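Galactitol-1-phosphate 5-dehydrogenase (Escherichia coli, PDB 4UEJ) catalyses the NAD-dependent oxidation of galactitol 1-phosphate to D-tagatose 6-phosphate as a homodimeric zinc enzyme of the alcohol dehydrogenase family. Local coordinates at residues N161-I166 with G184-T189; Q231-T236 with V247-P252; S62-A67 with G78-C83; G251-L256 with R278-V283; F153-G158 with I284-N289. All coordinates share one frame; numbering follows the deposited sequence.

Contacts 1, 2, 4 and 5 reach the parallel Rossmann-type sheet, whereas contact 3 belongs to the GroES-like domain. Strand 163-167 of contact 1 lies beside strand 231-235 of contact 2, which neighbours strand 255-258 of contact 4; contacts 2 and 4, with centres 7 Å apart, share Gly251 and Pro252. Contact 5 packs a helix end against strand 282-285, whose earlier half is paired in contact 4. Lys162 NZ of contact 1 meets Gln255 OE1 of contact 4 at 2.8 Å. Nearest the reaction centre are contacts 3 and 5: the Ala82 side chain is about 6 Å from that of Glu144, a probable ligand of the catalytic zinc, and Ser286's about 8 Å from bound glycerol.

Contact 1: residues N161-I166 with G184-T189; sequences NKNVII and GAKSVT
Strands 163-167 and 187-192, joined by helix 171-182, form a parallel beta-alpha-beta unit of the Rossmann-type domain, and this contact pairs their first halves. The ladder is evidenced by three bonds in register: Val164 N to Ser187 O, Thr189 N to Val164 O (2.8 Å) and Ile166 N to Thr189 O, the last nearly along the C=O axis. The tight part lies on the face carrying Asn163, Ser187 and Thr189. There Ser187 OG, in the crowded position between its own N and carbonyl carbon (chi1 66°), donates to Asn163 OD1 at 2.6 Å, in the carbonyl plane and on a lone pair. ND2 of the same amide bonds to Phe229 O, so both ends of the group are held and its rotation is fixed. An alanine at Asn163 would lose both bonds and would probably leave the buried Ser187 hydroxyl short of an acceptor. On the other face, Val164 CG2 meets Ala185 CB at 3.8 Å. The loop end is looser: Asn161 and Lys186 are exposed, and the backbone bonds there include Asn161 N to Gly184 O and a bent bond (132° at H) from Lys186 N to Lys162 O. Back in the buried part, one water donates to Val164 O and, at 2.7 Å, to Ser187 OG, while also bonding to Thr189 OG1, which has Gln208 NE2 as a further partner.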
# COMPACT_ATOMS: atom_id res chain seq x y z
N ASN A 161 -10.69 12.23 13.49
CA ASN A 161 -10.63 13.38 12.60
C ASN A 161 -10.30 13.03 11.15
O ASN A 161 -9.92 13.91 10.39
CB ASN A 161 -9.63 14.41 13.12
CG ASN A 161 -9.96 14.88 14.50
OD1 ASN A 161 -11.12 15.10 14.82
ND2 ASN A 161 -8.94 15.01 15.35
N LYS A 162 -10.44 11.77 10.77
CA LYS A 162 -10.24 11.39 9.38
C LYS A 162 -11.55 11.31 8.61
O LYS A 162 -12.64 11.15 9.17
CB LYS A 162 -9.50 10.05 9.28
CG LYS A 162 -8.11 10.10 9.88
CD LYS A 162 -7.33 8.80 9.68
CE LYS A 162 -5.93 8.91 10.28
NZ LYS A 162 -5.18 7.60 10.33
N ASN A 163 -11.42 11.44 7.29
CA ASN A 163 -12.56 11.26 6.41
C ASN A 163 -12.59 9.81 5.98
O ASN A 163 -11.84 9.38 5.10
CB ASN A 163 -12.46 12.21 5.22
CG ASN A 163 -12.68 13.65 5.64
OD1 ASN A 163 -13.68 13.95 6.29
ND2 ASN A 163 -11.74 14.53 5.30
N VAL A 164 -13.44 9.04 6.64
CA VAL A 164 -13.46 7.60 6.48
C VAL A 164 -14.41 7.24 5.36
O VAL A 164 -15.51 7.80 5.23
CB VAL A 164 -13.85 6.90 7.80
CG1 VAL A 164 -14.04 5.39 7.61
CG2 VAL A 164 -12.76 7.15 8.85
N ILE A 165 -13.96 6.33 4.52
CA ILE A 165 -14.79 5.81 3.45
C ILE A 165 -14.81 4.30 3.60
O ILE A 165 -13.76 3.66 3.58
CB ILE A 165 -14.24 6.21 2.06
CG1 ILE A 165 -14.11 7.73 1.97
CG2 ILE A 165 -15.12 5.65 0.95
CD1 ILE A 165 -13.54 8.21 0.63
N ILE A 166 -16.01 3.74 3.75
CA ILE A 166 -16.16 2.31 3.86
C ILE A 166 -16.75 1.76 2.58
O ILE A 166 -17.86 2.12 2.20
CB ILE A 166 -17.07 1.89 5.05
CG1 ILE A 166 -16.58 2.53 6.36
CG2 ILE A 166 -17.15 0.37 5.12
CD1 ILE A 166 -15.11 2.18 6.77
N GLY A 184 -14.57 8.80 16.50
CA GLY A 184 -14.33 10.20 16.22
C GLY A 184 -13.89 10.58 14.82
O GLY A 184 -13.27 11.62 14.63
N ALA A 185 -14.23 9.75 13.83
CA ALA A 185 -14.03 10.14 12.43
C ALA A 185 -14.68 11.50 12.14
O ALA A 185 -15.75 11.81 12.67
CB ALA A 185 -14.60 9.08 11.50
N LYS A 186 -14.03 12.30 11.30
CA LYS A 186 -14.57 13.60 10.90
C LYS A 186 -15.82 13.41 10.07
O LYS A 186 -16.82 14.11 10.24
CB LYS A 186 -13.53 14.39 10.11
CG LYS A 186 -14.06 15.70 9.54
CD LYS A 186 -12.99 16.46 8.78
CE LYS A 186 -13.53 17.74 8.17
NZ LYS A 186 -13.84 18.77 9.20
N SER A 187 -15.77 12.45 9.16
CA SER A 187 -16.91 12.07 8.35
C SER A 187 -16.84 10.58 8.04
O SER A 187 -15.77 9.98 8.10
CB SER A 187 -16.95 12.87 7.04
OG SER A 187 -15.84 12.50 6.22
N VAL A 188 -17.99 9.99 7.72
CA VAL A 188 -17.98 8.63 7.21
C VAL A 188 -18.85 8.56 5.97
O VAL A 188 -19.99 9.04 5.97
CB VAL A 188 -18.51 7.63 8.26
CG1 VAL A 188 -18.43 6.22 7.72
CG2 VAL A 188 -17.73 7.77 9.55
N THR A 189 -18.28 8.00 4.90
CA THR A 189 -18.97 7.83 3.63
C THR A 189 -19.10 6.33 3.38
O THR A 189 -18.15 5.60 3.62
CB THR A 189 -18.18 8.48 2.48
OG1 THR A 189 -18.21 9.91 2.65
CG2 THR A 189 -18.77 8.11 1.13
O HOH W 1 -15.92 10.44 4.42

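Contact 2: residues Q231-T236 with V247-P252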
# COMPACT_ATOMS: atom_id res chain seq x y z
N GLN A 231 -8.07 11.08 4.24
CA GLN A 231 -8.96 9.95 4.02
C GLN A 231 -8.39 8.66 4.54
O GLN A 231 -7.20 8.40 4.48
CB GLN A 231 -9.28 9.78 2.54
CG GLN A 231 -10.24 10.81 2.01
CD GLN A 231 -10.51 10.60 0.55
OE1 GLN A 231 -9.86 9.79 -0.11
NE2 GLN A 231 -11.49 11.34 0.03
N LEU A 232 -9.29 7.83 5.05
CA LEU A 232 -9.01 6.45 5.38
C LEU A 232 -10.10 5.63 4.74
O LEU A 232 -11.28 5.73 5.13
CB LEU A 232 -8.96 6.25 6.90
CG LEU A 232 -8.96 4.81 7.39
CD1 LEU A 232 -7.75 4.10 6.80
CD2 LEU A 232 -8.92 4.79 8.92
N ILE A 233 -9.72 4.86 3.73
CA ILE A 233 -10.66 4.08 2.96
C ILE A 233 -10.51 2.61 3.35
O ILE A 233 -9.41 2.06 3.33
CB ILE A 233 -10.39 4.25 1.46
CG1 ILE A 233 -10.35 5.74 1.07
CG2 ILE A 233 -11.39 3.49 0.64
CD1 ILE A 233 -9.94 6.01 -0.37
N LEU A 234 -11.61 1.99 3.76
CA LEU A 234 -11.55 0.56 4.04
C LEU A 234 -12.26 -0.19 2.93
O LEU A 234 -13.45 -0.00 2.70
CB LEU A 234 -12.22 0.22 5.37
CG LEU A 234 -11.37 0.19 6.62
CD1 LEU A 234 -10.81 1.58 6.89
CD2 LEU A 234 -12.21 -0.33 7.79
N GLU A 235 -11.51 -1.04 2.24
CA GLU A 235 -12.05 -1.90 1.21
C GLU A 235 -12.50 -3.20 1.88
O GLU A 235 -11.66 -4.02 2.25
CB GLU A 235 -11.01 -2.18 0.12
CG GLU A 235 -11.61 -2.53 -1.23
CD GLU A 235 -12.57 -3.69 -1.13
OE1 GLU A 235 -12.12 -4.82 -0.80
OE2 GLU A 235 -13.78 -3.47 -1.30
N THR A 236 -13.81 -3.39 2.01
CA THR A 236 -14.33 -4.58 2.67
C THR A 236 -15.04 -5.55 1.72
O THR A 236 -15.37 -6.67 2.11
CB THR A 236 -15.31 -4.22 3.81
OG1 THR A 236 -16.56 -3.76 3.28
CG2 THR A 236 -14.71 -3.12 4.69
N VAL A 247 -8.76 3.15 -5.33
CA VAL A 247 -7.62 3.89 -5.84
C VAL A 247 -8.09 5.07 -6.68
O VAL A 247 -7.55 6.17 -6.58
CB VAL A 247 -6.70 2.99 -6.68
CG1 VAL A 247 -5.62 3.82 -7.39
CG2 VAL A 247 -6.07 1.93 -5.78
N GLU A 248 -9.12 4.85 -7.50
CA GLU A 248 -9.61 5.90 -8.37
C GLU A 248 -10.25 7.08 -7.62
O GLU A 248 -10.12 8.23 -8.05
CB GLU A 248 -10.61 5.34 -9.39
CG GLU A 248 -9.93 4.47 -10.46
CD GLU A 248 -9.04 5.28 -11.38
OE1 GLU A 248 -9.29 6.50 -11.55
OE2 GLU A 248 -8.08 4.72 -11.95
N ILE A 249 -10.91 6.81 -6.50
CA ILE A 249 -11.58 7.90 -5.81
C ILE A 249 -10.71 8.55 -4.76
O ILE A 249 -11.02 9.65 -4.30
CB ILE A 249 -12.90 7.45 -5.14
CG1 ILE A 249 -12.62 6.51 -3.96
CG2 ILE A 249 -13.81 6.82 -6.17
CD1 ILE A 249 -13.87 6.12 -3.20
N ALA A 250 -9.61 7.90 -4.40
CA ALA A 250 -8.82 8.35 -3.25
C ALA A 250 -8.33 9.78 -3.40
O ALA A 250 -7.98 10.22 -4.50
CB ALA A 250 -7.64 7.42 -3.03
N GLY A 251 -8.29 10.50 -2.29
CA GLY A 251 -7.76 11.85 -2.28
C GLY A 251 -6.26 11.80 -2.02
O GLY A 251 -5.67 10.73 -1.90
N PRO A 252 -5.64 12.98 -1.93
CA PRO A 252 -4.19 13.04 -1.76
C PRO A 252 -3.74 12.40 -0.44
O PRO A 252 -4.32 12.66 0.61
CB PRO A 252 -3.88 14.54 -1.80
CG PRO A 252 -5.19 15.22 -1.62
CD PRO A 252 -6.25 14.30 -2.12
O HOH W 2 -6.73 11.80 1.77
O HOH W 3 -11.29 11.96 -2.69
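The carboxamide of Gln231 is the flat group of this contact, and Gly251 N comes in obliquely, above the plane of the amide. Gly251 N donates to Gln231 OE1 at 2.8 Å, but lies 47° out of the carbonyl plane and so is not on a lone pair; the bond is moderately straight, 156° at H. Beside it, Ala250 CA comes to 3.6 Å from Gln231 OE1. At the nitrogen end, Gln231 NE2 donates at 2.8 Å to a water that in turn donates to Ile249 O; Gln231 NE2 has a second bond, to Leu227 O. The chain beyond CG is extended (chi2 180°), which carries the amide across to the turn after the helix. An alanine at Gln231 would remove these donors and this acceptor, and would probably leave the buried Gly251 N without its partner and loosen the helix exit. A second water joins the backbones, accepting from Gln231 N at 2.9 Å and donating to Pro252 O. Further along the strand the contact turns apolar: the tip of Ile233, CD1, rests on Ala250 CB at 3.8 Å and reaches more distantly toward Ile249 CG1. The whole is the closing corner of a beta-alpha-beta unit, where helix 240-249 ends over strand 231-235 and the chain turns into strand 255-258; strand 163-167 flanks 231-235 on its other edge.

Contact 3: residues S62-A67 with G78-C83; sequences SGYIDA and GDAVAC
Ile65 leaves the strand with CG1 beside its own backbone N (chi1 -62°), and its branch can be traced along the partner strand. CB lies near Asp79 O; Ile65 CG1 comes closer to that same Asp79 O, at 3.6 Å, and also approaches Asp79 CB. The tip ends on the isopropyl group of Val81: Ile65 CD1 lies 3.9 Å from Val81 CG1 and nearly as close to Val81 CG2, the two side chains crossing at about a right angle. The backbones beneath are those of an antiparallel beta hairpin. Gly63 and Val81 form its hydrogen-bonded pair: Gly63 N donates to Val81 O at 3.0 Å, Val81 N returns a bond to Gly63 O, and both donors lie nearly along the C=O axis. Ile65 N to Asp79 O and Gly78 N to Ile65 O (2.7 Å) carry the pairing back beyond the start of strand 80-83. The two strand segments diverge from strict antiparallel, with 127° between their directions, so the pairing is strongly twisted. On the face opposite Val81, Tyr64 sets a ring edge against the backbone: CD1 is 3.2 Å from Gly78 O, near the ring plane, while CE1 touches Ala80 CB. Ser62 OG, on this face too, bonds to Ile137 O. In the GroES-like domain, strand 60-68 thus lies between strands 80-83 and 27-36 in the sheet, and Val28 and Val30 of the latter pack on Ile65; a classic beta bulge at Asp66 and Ala67 faces Arg29, which also forms a salt bridge with Asp66.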
# COMPACT_ATOMS: atom_id res chain seq x y z
N SER A 62 -20.67 -16.89 20.40
CA SER A 62 -20.61 -16.71 21.84
C SER A 62 -21.37 -17.83 22.52
O SER A 62 -22.12 -18.57 21.89
CB SER A 62 -21.20 -15.36 22.24
OG SER A 62 -22.55 -15.27 21.82
N GLY A 63 -21.18 -17.93 23.83
CA GLY A 63 -21.87 -18.95 24.59
C GLY A 63 -21.39 -18.92 26.02
O GLY A 63 -20.78 -17.94 26.46
N TYR A 64 -21.69 -19.98 26.76
CA TYR A 64 -21.33 -20.06 28.16
C TYR A 64 -20.35 -21.19 28.38
O TYR A 64 -20.46 -22.25 27.76
CB TYR A 64 -22.57 -20.25 29.03
CG TYR A 64 -23.53 -19.10 28.93
CD1 TYR A 64 -23.38 -17.98 29.74
CD2 TYR A 64 -24.59 -19.13 28.04
CE1 TYR A 64 -24.26 -16.92 29.66
CE2 TYR A 64 -25.48 -18.07 27.95
CZ TYR A 64 -25.31 -16.97 28.76
OH TYR A 64 -26.18 -15.92 28.67
N ILE A 65 -19.40 -20.97 29.28
CA ILE A 65 -18.48 -22.03 29.66
C ILE A 65 -19.27 -23.17 30.30
O ILE A 65 -20.01 -22.98 31.27
CB ILE A 65 -17.40 -21.53 30.64
CG1 ILE A 65 -16.54 -20.45 29.99
CG2 ILE A 65 -16.55 -22.71 31.12
CD1 ILE A 65 -15.82 -20.89 28.74
N ASP A 66 -19.13 -24.36 29.72
CA ASP A 66 -19.83 -25.55 30.19
C ASP A 66 -18.94 -26.32 31.16
O ASP A 66 -19.43 -26.94 32.10
CB ASP A 66 -20.22 -26.44 29.01
CG ASP A 66 -20.90 -27.72 29.44
OD1 ASP A 66 -22.06 -27.65 29.91
OD2 ASP A 66 -20.27 -28.79 29.32
N ALA A 67 -17.64 -26.27 30.90
CA ALA A 67 -16.65 -26.96 31.72
C ALA A 67 -15.25 -26.40 31.42
O ALA A 67 -15.03 -25.81 30.36
CB ALA A 67 -16.68 -28.46 31.45
N GLY A 78 -20.65 -21.28 33.33
CA GLY A 78 -21.64 -20.23 33.37
C GLY A 78 -21.12 -18.89 32.88
O GLY A 78 -21.90 -18.01 32.54
N ASP A 79 -19.80 -18.73 32.84
CA ASP A 79 -19.21 -17.49 32.35
C ASP A 79 -19.50 -17.31 30.87
O ASP A 79 -19.42 -18.26 30.09
CB ASP A 79 -17.70 -17.45 32.59
CG ASP A 79 -17.35 -17.31 34.06
OD1 ASP A 79 -18.26 -17.03 34.86
OD2 ASP A 79 -16.16 -17.48 34.40
N ALA A 80 -19.85 -16.08 30.49
CA ALA A 80 -20.12 -15.75 29.10
C ALA A 80 -18.82 -15.46 28.37
O ALA A 80 -17.96 -14.75 28.89
CB ALA A 80 -21.04 -14.55 29.01
N VAL A 81 -18.68 -16.01 27.17
CA VAL A 81 -17.48 -15.79 26.36
C VAL A 81 -17.81 -15.60 24.88
O VAL A 81 -18.85 -16.05 24.40
CB VAL A 81 -16.48 -16.97 26.48
CG1 VAL A 81 -15.93 -17.06 27.89
CG2 VAL A 81 -17.15 -18.28 26.07
N ALA A 82 -16.92 -14.91 24.18
CA ALA A 82 -16.89 -14.95 22.72
C ALA A 82 -15.70 -15.78 22.30
O ALA A 82 -14.72 -15.84 23.02
CB ALA A 82 -16.78 -13.55 22.13
N CYS A 83 -15.78 -16.41 21.14
CA CYS A 83 -14.65 -17.15 20.62
C CYS A 83 -13.60 -16.23 20.00
O CYS A 83 -13.93 -15.32 19.25
CB CYS A 83 -15.11 -18.16 19.59
SG CYS A 83 -13.79 -19.10 18.83

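Contact 4: residues G251-L256 with R278-V283; sequences GPHAQL and RKELTV
Lys279 NZ is gripped by three carbonyl oxygens from the end of helix 240-249: hydrogen bonds to Val247 O and Ala250 O and a weak one to Glu248 O. The extended lysine chain thereby spans from one helix end to another, since Lys279 itself lies at the close of helix 270-278, which Glu280 ends with a Schellman motif. Lys279 O, in turn, accepts from His253 N at 2.8 Å. His253 follows Pro252 in a type II turn from Gly251 to Ala254, and its ring lies alongside Glu280. Glu280 CB sits over one face of the His253 ring, 3.9 Å from the centroid and 15° off the normal, a CH-pi contact; farther out, Glu280 OE1 reaches His253 CE1 at 2.9 Å. A water bonded to His253 O, Glu280 O and Thr282 OG1 bridges the segments. Parallel strands start beyond: Thr282 N donates to Ala254 O, and Leu256 N to Thr282 O at 2.7 Å, while Ala254 CB packs on Leu281 CD2. Glu280 OE2 is hydrogen-bonded to His151 NE2 and to the backbone N of Trp287, both of the second subunit, and His253, stacked on Phe99 of that subunit, bonds through NE2 to its Gln102 OE1. With an amide oxygen as acceptor, NE2 of His253 is likely to be protonated, and the bonds at OE2 would be consistent with a charged carboxylate for Glu280.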
# COMPACT_ATOMS: atom_id res chain seq x y z
N GLY A 251 -8.29 10.50 -2.29
CA GLY A 251 -7.76 11.85 -2.28
C GLY A 251 -6.26 11.80 -2.02
O GLY A 251 -5.67 10.73 -1.90
N PRO A 252 -5.64 12.98 -1.93
CA PRO A 252 -4.19 13.04 -1.76
C PRO A 252 -3.74 12.40 -0.44
O PRO A 252 -4.32 12.66 0.61
CB PRO A 252 -3.88 14.54 -1.80
CG PRO A 252 -5.19 15.22 -1.62
CD PRO A 252 -6.25 14.30 -2.12
N HIS A 253 -2.72 11.55 -0.54
CA HIS A 253 -2.15 10.82 0.59
C HIS A 253 -3.18 10.03 1.40
O HIS A 253 -2.97 9.81 2.60
CB HIS A 253 -1.41 11.78 1.52
CG HIS A 253 -0.18 12.37 0.91
ND1 HIS A 253 1.09 12.09 1.37
CD2 HIS A 253 -0.02 13.21 -0.15
CE1 HIS A 253 1.98 12.75 0.64
NE2 HIS A 253 1.33 13.43 -0.29
N ALA A 254 -4.25 9.57 0.76
CA ALA A 254 -5.23 8.75 1.45
C ALA A 254 -4.59 7.48 1.94
O ALA A 254 -3.61 7.00 1.36
CB ALA A 254 -6.44 8.42 0.55
N GLN A 255 -5.11 6.99 3.06
CA GLN A 255 -4.80 5.65 3.53
C GLN A 255 -5.84 4.70 3.00
O GLN A 255 -7.05 4.95 3.11
CB GLN A 255 -4.77 5.58 5.05
CG GLN A 255 -3.61 6.31 5.70
CD GLN A 255 -3.81 6.40 7.19
OE1 GLN A 255 -4.80 6.98 7.66
NE2 GLN A 255 -2.91 5.79 7.93
N LEU A 256 -5.40 3.59 2.42
CA LEU A 256 -6.34 2.60 1.89
C LEU A 256 -6.09 1.25 2.53
O LEU A 256 -5.13 0.55 2.18
CB LEU A 256 -6.23 2.50 0.37
CG LEU A 256 -6.89 1.31 -0.34
CD1 LEU A 256 -8.35 1.15 0.07
CD2 LEU A 256 -6.76 1.49 -1.84
N ARG A 278 1.06 8.72 -7.82
CA ARG A 278 0.80 10.15 -7.96
C ARG A 278 0.07 10.77 -6.77
O ARG A 278 0.35 11.91 -6.40
CB ARG A 278 0.04 10.42 -9.24
CG ARG A 278 0.91 10.31 -10.49
CD ARG A 278 0.07 10.59 -11.72
NE ARG A 278 0.89 10.95 -12.87
CZ ARG A 278 1.44 10.06 -13.68
NH1 ARG A 278 1.25 8.77 -13.45
NH2 ARG A 278 2.18 10.46 -14.71
N LYS A 279 -0.87 10.03 -6.19
CA LYS A 279 -1.58 10.49 -5.01
C LYS A 279 -0.80 10.21 -3.74
O LYS A 279 -1.19 10.63 -2.66
CB LYS A 279 -2.97 9.84 -4.91
CG LYS A 279 -3.85 10.07 -6.13
CD LYS A 279 -5.16 9.33 -5.96
CE LYS A 279 -6.05 9.53 -7.18
NZ LYS A 279 -7.42 8.99 -6.95
N GLU A 280 0.31 9.49 -3.88
CA GLU A 280 1.10 9.03 -2.74
C GLU A 280 0.21 8.36 -1.69
O GLU A 280 0.24 8.70 -0.51
CB GLU A 280 1.92 10.18 -2.15
CG GLU A 280 3.08 10.55 -3.09
CD GLU A 280 4.09 11.54 -2.51
OE1 GLU A 280 3.73 12.42 -1.71
OE2 GLU A 280 5.28 11.41 -2.84
N LEU A 281 -0.56 7.39 -2.14
CA LEU A 281 -1.40 6.62 -1.25
C LEU A 281 -0.54 5.74 -0.35
O LEU A 281 0.61 5.42 -0.68
CB LEU A 281 -2.37 5.75 -2.04
CG LEU A 281 -3.24 6.48 -3.05
CD1 LEU A 281 -4.20 5.50 -3.69
CD2 LEU A 281 -3.99 7.62 -2.36
N THR A 282 -1.10 5.38 0.79
CA THR A 282 -0.54 4.33 1.62
C THR A 282 -1.56 3.21 1.65
O THR A 282 -2.68 3.40 2.12
CB THR A 282 -0.28 4.80 3.04
OG1 THR A 282 0.67 5.86 3.02
CG2 THR A 282 0.26 3.66 3.87
N VAL A 283 -1.17 2.06 1.11
CA VAL A 283 -2.07 0.92 1.03
C VAL A 283 -1.64 -0.03 2.15
O VAL A 283 -0.49 -0.44 2.21
CB VAL A 283 -2.01 0.25 -0.35
CG1 VAL A 283 -2.93 -0.96 -0.40
CG2 VAL A 283 -2.38 1.24 -1.44
O HOH W 4 -0.58 8.28 2.44

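Contact 5: residues F153-G158 with I284-N289; sequences FHLAQG and IGSWMN
A Schellman motif ends helix 143-155, with Gly158 N bonded to Phe153 O and Gln157 N to His154 O, and this helix end lies against strand 282-285, the last strand of the parallel Rossmann-type sheet within the chain. Leu155 and Ile284 carry the contact. Leu155 directs its side chain at the strand, CG beside its own backbone N (chi1 -69°) and the chain then extended. Its CB meets Ile284 CG2 at 3.6 Å, while CD1 reaches the end of the strand and the residue after it. Leu155 CD1 lies 3.4 Å from Gly285 O and 3.6 Å from Ser286 OG, so the leucine tip touches polar atoms without bonding to them. The two arms of Ile284 divide the work: CG2, anti to the backbone N, takes Leu155, whereas CD1, at the end of the CG1 arm, covers Ala156 at 3.9 Å from its CB. Backbone groups of Ile284 are bonded to Leu256 and Leu258 in the sheet, and Gly285 forms backbone bonds with the second subunit. The helix end is tied down from its other sides, as Ala156 O accepts from Gln255 NE2 and Gly158 O from Lys162 NZ. Downstream, the segment runs toward the active site: Asn289 ND2 bonds to Thr147 OG1 and weakly to Glu144 OE2, Glu144 being a probable ligand of the catalytic zinc. Between the two segments themselves there is apolar packing and no polar bond, so the fit depends on how Leu155 and Ala156 meet Ile284.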
# COMPACT_ATOMS: atom_id res chain seq x y z
N PHE A 153 -8.48 -0.10 11.40
CA PHE A 153 -8.27 1.25 11.97
C PHE A 153 -6.97 1.33 12.76
O PHE A 153 -6.23 2.32 12.69
CB PHE A 153 -9.44 1.65 12.88
CG PHE A 153 -10.75 1.84 12.16
CD1 PHE A 153 -10.78 2.14 10.81
CD2 PHE A 153 -11.95 1.71 12.84
CE1 PHE A 153 -11.99 2.31 10.15
CE2 PHE A 153 -13.16 1.89 12.18
CZ PHE A 153 -13.18 2.18 10.83
N HIS A 154 -6.68 0.29 13.54
CA HIS A 154 -5.45 0.25 14.33
C HIS A 154 -4.21 0.32 13.44
O HIS A 154 -3.28 1.06 13.73
CB HIS A 154 -5.42 -1.01 15.18
CG HIS A 154 -4.18 -1.14 16.01
ND1 HIS A 154 -3.69 -2.36 16.42
CD2 HIS A 154 -3.34 -0.21 16.52
CE1 HIS A 154 -2.59 -2.17 17.14
NE2 HIS A 154 -2.36 -0.87 17.21
N LEU A 155 -4.22 -0.44 12.35
CA LEU A 155 -3.06 -0.42 11.44
C LEU A 155 -2.89 0.94 10.80
O LEU A 155 -1.78 1.32 10.45
CB LEU A 155 -3.21 -1.47 10.35
CG LEU A 155 -3.11 -2.93 10.83
CD1 LEU A 155 -3.35 -3.85 9.65
CD2 LEU A 155 -1.77 -3.20 11.47
N ALA A 156 -3.99 1.68 10.66
CA ALA A 156 -3.96 3.01 10.06
C ALA A 156 -3.70 4.11 11.08
O ALA A 156 -3.78 5.29 10.74
CB ALA A 156 -5.27 3.28 9.35
N GLN A 157 -3.38 3.73 12.31
CA GLN A 157 -3.11 4.66 13.41
C GLN A 157 -4.37 5.47 13.76
O GLN A 157 -4.29 6.64 14.12
CB GLN A 157 -1.94 5.59 13.08
CG GLN A 157 -0.57 4.90 13.08
CD GLN A 157 -0.37 3.98 11.89
OE1 GLN A 157 -0.61 4.35 10.74
NE2 GLN A 157 0.08 2.76 12.17
N GLY A 158 -5.53 4.84 13.63
CA GLY A 158 -6.77 5.40 14.12
C GLY A 158 -7.60 6.11 13.06
O GLY A 158 -7.11 6.37 11.96
N ILE A 284 -2.59 -0.37 3.00
CA ILE A 284 -2.34 -1.09 4.25
C ILE A 284 -3.02 -2.44 4.17
O ILE A 284 -4.25 -2.52 4.15
CB ILE A 284 -2.88 -0.29 5.45
CG1 ILE A 284 -2.21 1.09 5.53
CG2 ILE A 284 -2.77 -1.07 6.76
CD1 ILE A 284 -2.96 2.09 6.40
N GLY A 285 -2.24 -3.51 4.10
CA GLY A 285 -2.84 -4.83 4.12
C GLY A 285 -3.25 -5.13 5.54
O GLY A 285 -2.48 -4.90 6.49
N SER A 286 -4.47 -5.63 5.70
CA SER A 286 -4.97 -5.96 7.02
C SER A 286 -5.32 -7.43 7.00
O SER A 286 -5.91 -7.93 6.04
CB SER A 286 -6.18 -5.09 7.40
OG SER A 286 -6.51 -5.29 8.77
N TRP A 287 -4.92 -8.15 8.04
CA TRP A 287 -5.18 -9.57 8.05
C TRP A 287 -5.62 -9.96 9.42
O TRP A 287 -4.93 -9.70 10.41
CB TRP A 287 -3.96 -10.38 7.63
CG TRP A 287 -4.28 -11.84 7.41
CD1 TRP A 287 -3.71 -12.91 8.05
CD2 TRP A 287 -5.25 -12.38 6.51
NE1 TRP A 287 -4.26 -14.08 7.59
CE2 TRP A 287 -5.21 -13.78 6.64
CE3 TRP A 287 -6.13 -11.81 5.58
CZ2 TRP A 287 -6.03 -14.63 5.89
CZ3 TRP A 287 -6.95 -12.65 4.85
CH2 TRP A 287 -6.89 -14.04 5.01
N MET A 288 -6.81 -10.55 9.47
CA MET A 288 -7.44 -10.98 10.70
C MET A 288 -7.66 -9.82 11.66
O MET A 288 -8.09 -8.74 11.24
CB MET A 288 -6.61 -12.09 11.35
CG MET A 288 -6.57 -13.33 10.50
SD MET A 288 -6.09 -14.81 11.40
CE MET A 288 -4.45 -15.10 10.75
N ASN A 289 -7.44 -10.04 12.94
CA ASN A 289 -7.90 -9.07 13.91
C ASN A 289 -7.27 -9.15 15.29
O ASN A 289 -7.96 -9.12 16.31
CB ASN A 289 -9.43 -9.19 14.04
CG ASN A 289 -9.96 -10.63 13.89
OD1 ASN A 289 -9.64 -11.37 12.95
ND2 ASN A 289 -10.81 -11.01 14.82